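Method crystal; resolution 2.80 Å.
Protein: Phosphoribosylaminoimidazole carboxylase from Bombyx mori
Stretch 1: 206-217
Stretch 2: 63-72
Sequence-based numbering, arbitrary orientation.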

# COMPACT_ATOMS: atom_id res chain seq x y z
N VAL A 206 25.50 -43.93 5.55
CA VAL A 206 24.88 -44.52 4.38
C VAL A 206 24.00 -45.71 4.77
O VAL A 206 24.29 -46.40 5.75
CB VAL A 206 25.93 -44.92 3.30
CG1 VAL A 206 26.73 -43.70 2.82
CG2 VAL A 206 26.87 -45.95 3.85
N LEU A 207 22.91 -45.92 4.03
CA LEU A 207 22.08 -47.12 4.19
C LEU A 207 22.87 -48.26 3.60
O LEU A 207 23.22 -48.23 2.41
CB LEU A 207 20.75 -46.95 3.46
CG LEU A 207 19.88 -48.18 3.44
CD1 LEU A 207 19.32 -48.46 4.82
CD2 LEU A 207 18.76 -48.00 2.44
N ALA A 208 23.16 -49.29 4.39
CA ALA A 208 24.30 -50.11 4.03
C ALA A 208 24.21 -51.62 4.10
O ALA A 208 25.14 -52.31 3.67
CB ALA A 208 25.49 -49.64 4.83
N ASP A 209 23.12 -52.16 4.63
CA ASP A 209 23.09 -53.62 4.77
C ASP A 209 22.54 -54.30 3.53
O ASP A 209 23.13 -54.25 2.46
CB ASP A 209 22.32 -54.03 6.04
CG ASP A 209 22.49 -55.52 6.38
OD1 ASP A 209 21.67 -56.05 7.17
OD2 ASP A 209 23.43 -56.14 5.85
N VAL A 210 21.40 -54.95 3.71
CA VAL A 210 20.75 -55.75 2.70
C VAL A 210 19.27 -55.64 3.01
O VAL A 210 18.85 -55.81 4.15
CB VAL A 210 21.21 -57.20 2.81
CG1 VAL A 210 20.13 -58.13 2.33
CG2 VAL A 210 22.49 -57.39 2.03
N ILE A 211 18.46 -55.33 2.01
CA ILE A 211 17.03 -55.36 2.23
C ILE A 211 16.46 -56.42 1.29
O ILE A 211 16.42 -56.21 0.08
CB ILE A 211 16.37 -53.97 2.01
CG1 ILE A 211 17.15 -52.88 2.75
CG2 ILE A 211 14.92 -53.97 2.47
CD1 ILE A 211 16.62 -51.48 2.53
N ASP A 212 16.06 -57.57 1.84
CA ASP A 212 15.44 -58.62 1.04
C ASP A 212 14.20 -59.15 1.75
O ASP A 212 13.64 -58.46 2.60
CB ASP A 212 16.43 -59.76 0.72
CG ASP A 212 17.03 -60.40 1.97
OD1 ASP A 212 16.35 -60.39 3.02
OD2 ASP A 212 18.16 -60.97 1.90
N SER A 213 13.76 -60.37 1.42
CA SER A 213 12.58 -60.95 2.08
C SER A 213 12.86 -61.38 3.50
O SER A 213 11.94 -61.80 4.21
CB SER A 213 11.97 -62.10 1.31
OG SER A 213 11.34 -61.65 0.12
N ASP A 214 14.11 -61.27 3.94
CA ASP A 214 14.44 -61.52 5.34
C ASP A 214 14.32 -60.23 6.15
O ASP A 214 14.18 -60.27 7.36
CB ASP A 214 15.86 -62.10 5.45
CG ASP A 214 16.00 -63.47 4.78
OD1 ASP A 214 15.01 -64.24 4.76
OD2 ASP A 214 17.09 -63.77 4.24
N SER A 215 14.29 -59.10 5.46
CA SER A 215 14.32 -57.80 6.10
C SER A 215 12.93 -57.27 6.43
O SER A 215 12.79 -56.35 7.24
CB SER A 215 15.01 -56.79 5.18
OG SER A 215 16.21 -57.30 4.64
N TRP A 216 11.90 -57.85 5.83
CA TRP A 216 10.58 -57.27 5.95
C TRP A 216 9.43 -58.23 6.19
O TRP A 216 9.60 -59.44 6.24
CB TRP A 216 10.27 -56.37 4.75
CG TRP A 216 10.23 -57.06 3.40
CD1 TRP A 216 9.76 -58.31 3.13
CD2 TRP A 216 10.66 -56.52 2.15
NE1 TRP A 216 9.87 -58.58 1.79
CE2 TRP A 216 10.43 -57.51 1.16
CE3 TRP A 216 11.22 -55.29 1.76
CZ2 TRP A 216 10.74 -57.31 -0.18
CZ3 TRP A 216 11.53 -55.09 0.42
CH2 TRP A 216 11.28 -56.09 -0.54
N ARG A 217 8.24 -57.66 6.33
CA ARG A 217 7.03 -58.44 6.51
C ARG A 217 6.03 -57.98 5.45
O ARG A 217 5.61 -56.83 5.43
CB ARG A 217 6.52 -58.22 7.93
CG ARG A 217 5.49 -59.21 8.40
CD ARG A 217 5.39 -59.16 9.91
NE ARG A 217 6.35 -60.05 10.57
CZ ARG A 217 6.90 -59.82 11.76
NH1 ARG A 217 6.64 -58.71 12.44
NH2 ARG A 217 7.75 -60.71 12.27
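Stretch 2 63-72: TNAKVFEILK

Stretch 2 is helical throughout, part of a helix that continues beyond both ends, and it packs against the loop of stretch 1 that links strands 206-207 and 216-217, and also against Leu207 and Trp216 in the strands themselves. The register is antiparallel in its main run: Leu207 lies near Phe68 and Leu71, whereas Asp212, further along stretch 1, lies near Thr63 and Asn64, with Asp212 CA and Asn64 CA 5.1 Å apart. Thr63, Val67 and Leu71 direct their CA-to-CB bonds toward stretch 1, as the helical repeat allows; Asn64 and Phe68 start sideways, but their ends come nearer.

At the end of the first strand, Leu207 CD2 meets Phe68 CE2 at 3.6 Å, at the edge of the ring, and Leu71 CD1 at 3.7 Å. The chain then leaves the strand, and Asp209 O also approaches the edge of this ring, 3.6 Å from Phe68 CE1. Val210 points its CA-to-CB bond away overall, yet its CA is 3.3 Å from Asn64 OD1. The one hydrogen bond between the stretches follows: Ile211 N donates to Asn64 OD1 at 2.5 Å, so a helix side chain holds the loop backbone. Ile211 O lies 3.3 Å from Asn64 CA in a CA-H...O contact. The Ile211 side chain, extended at chi2 (t), spans three helix residues: CB and CD1 both lie about 4.0 Å from Val67 CG1, and CD1 also lies 3.9 Å from Phe68 CE2 and 4.1 Å from Leu71 CD1.

Asp212 CA rests 3.8 Å from Thr63 CG2. Here the loop is braced internally: Asp212 N donates to Ser215 OG (2.8 Å), Ser215 OG donates to Val210 O (3.1 Å), and Asp214 N donates to Asp212 OD1 (2.6 Å). Trp216 then turns back toward the helix, its CZ3 3.8 Å from Val67 CG2 and its CZ2 4.2 Å from Thr63 CG2.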

# COMPACT_ATOMS: atom_id res chain seq x y z
N THR A 63 16.64 -59.43 -5.16
CA THR A 63 15.64 -58.69 -4.41
C THR A 63 16.28 -57.41 -3.91
O THR A 63 15.81 -56.30 -4.14
CB THR A 63 15.10 -59.49 -3.21
OG1 THR A 63 14.57 -60.75 -3.63
CG2 THR A 63 14.05 -58.67 -2.45
N ASN A 64 17.42 -57.59 -3.27
CA ASN A 64 18.17 -56.50 -2.70
C ASN A 64 18.57 -55.41 -3.69
O ASN A 64 18.35 -54.23 -3.45
CB ASN A 64 19.43 -57.07 -2.10
CG ASN A 64 20.05 -56.15 -1.15
OD1 ASN A 64 19.37 -55.58 -0.31
ND2 ASN A 64 21.35 -55.93 -1.31
N ALA A 65 19.19 -55.81 -4.80
CA ALA A 65 19.69 -54.87 -5.80
C ALA A 65 18.56 -54.01 -6.35
O ALA A 65 18.76 -52.82 -6.68
CB ALA A 65 20.37 -55.62 -6.93
N LYS A 66 17.39 -54.62 -6.44
CA LYS A 66 16.22 -53.93 -6.97
C LYS A 66 15.75 -52.85 -6.00
O LYS A 66 15.50 -51.71 -6.40
CB LYS A 66 15.11 -54.95 -7.28
N VAL A 67 15.68 -53.21 -4.72
CA VAL A 67 15.28 -52.27 -3.68
C VAL A 67 16.23 -51.08 -3.65
O VAL A 67 15.79 -49.94 -3.68
CB VAL A 67 15.21 -52.96 -2.29
CG1 VAL A 67 15.10 -51.95 -1.15
CG2 VAL A 67 14.05 -53.96 -2.24
N PHE A 68 17.53 -51.35 -3.63
CA PHE A 68 18.51 -50.28 -3.52
C PHE A 68 18.45 -49.37 -4.75
O PHE A 68 18.63 -48.17 -4.63
CB PHE A 68 19.92 -50.84 -3.29
CG PHE A 68 20.20 -51.22 -1.85
CD1 PHE A 68 20.97 -52.33 -1.55
CD2 PHE A 68 19.64 -50.51 -0.80
CE1 PHE A 68 21.21 -52.69 -0.22
CE2 PHE A 68 19.88 -50.87 0.53
CZ PHE A 68 20.67 -51.96 0.81
N GLU A 69 18.11 -49.94 -5.90
CA GLU A 69 17.94 -49.14 -7.11
C GLU A 69 16.76 -48.20 -6.94
O GLU A 69 16.81 -47.03 -7.35
CB GLU A 69 17.73 -50.03 -8.34
N ILE A 70 15.70 -48.69 -6.31
CA ILE A 70 14.55 -47.84 -6.10
C ILE A 70 14.92 -46.72 -5.14
O ILE A 70 14.53 -45.55 -5.35
CB ILE A 70 13.38 -48.64 -5.51
CG1 ILE A 70 12.93 -49.73 -6.50
CG2 ILE A 70 12.24 -47.71 -5.09
CD1 ILE A 70 11.79 -50.58 -5.98
N LEU A 71 15.72 -47.04 -4.12
CA LEU A 71 16.03 -46.04 -3.10
C LEU A 71 17.06 -45.02 -3.56
O LEU A 71 17.03 -43.87 -3.12
CB LEU A 71 16.49 -46.72 -1.80
CG LEU A 71 15.35 -47.41 -1.06
CD1 LEU A 71 15.87 -48.20 0.16
CD2 LEU A 71 14.30 -46.38 -0.64
N LYS A 72 17.96 -45.44 -4.44
CA LYS A 72 18.94 -44.54 -5.00
C LYS A 72 18.23 -43.52 -5.88
O LYS A 72 18.55 -42.33 -5.88
CB LYS A 72 19.95 -45.32 -5.85
CG LYS A 72 21.04 -46.01 -5.06
CD LYS A 72 22.40 -45.81 -5.70
CE LYS A 72 22.92 -47.09 -6.35
NZ LYS A 72 24.25 -46.85 -6.99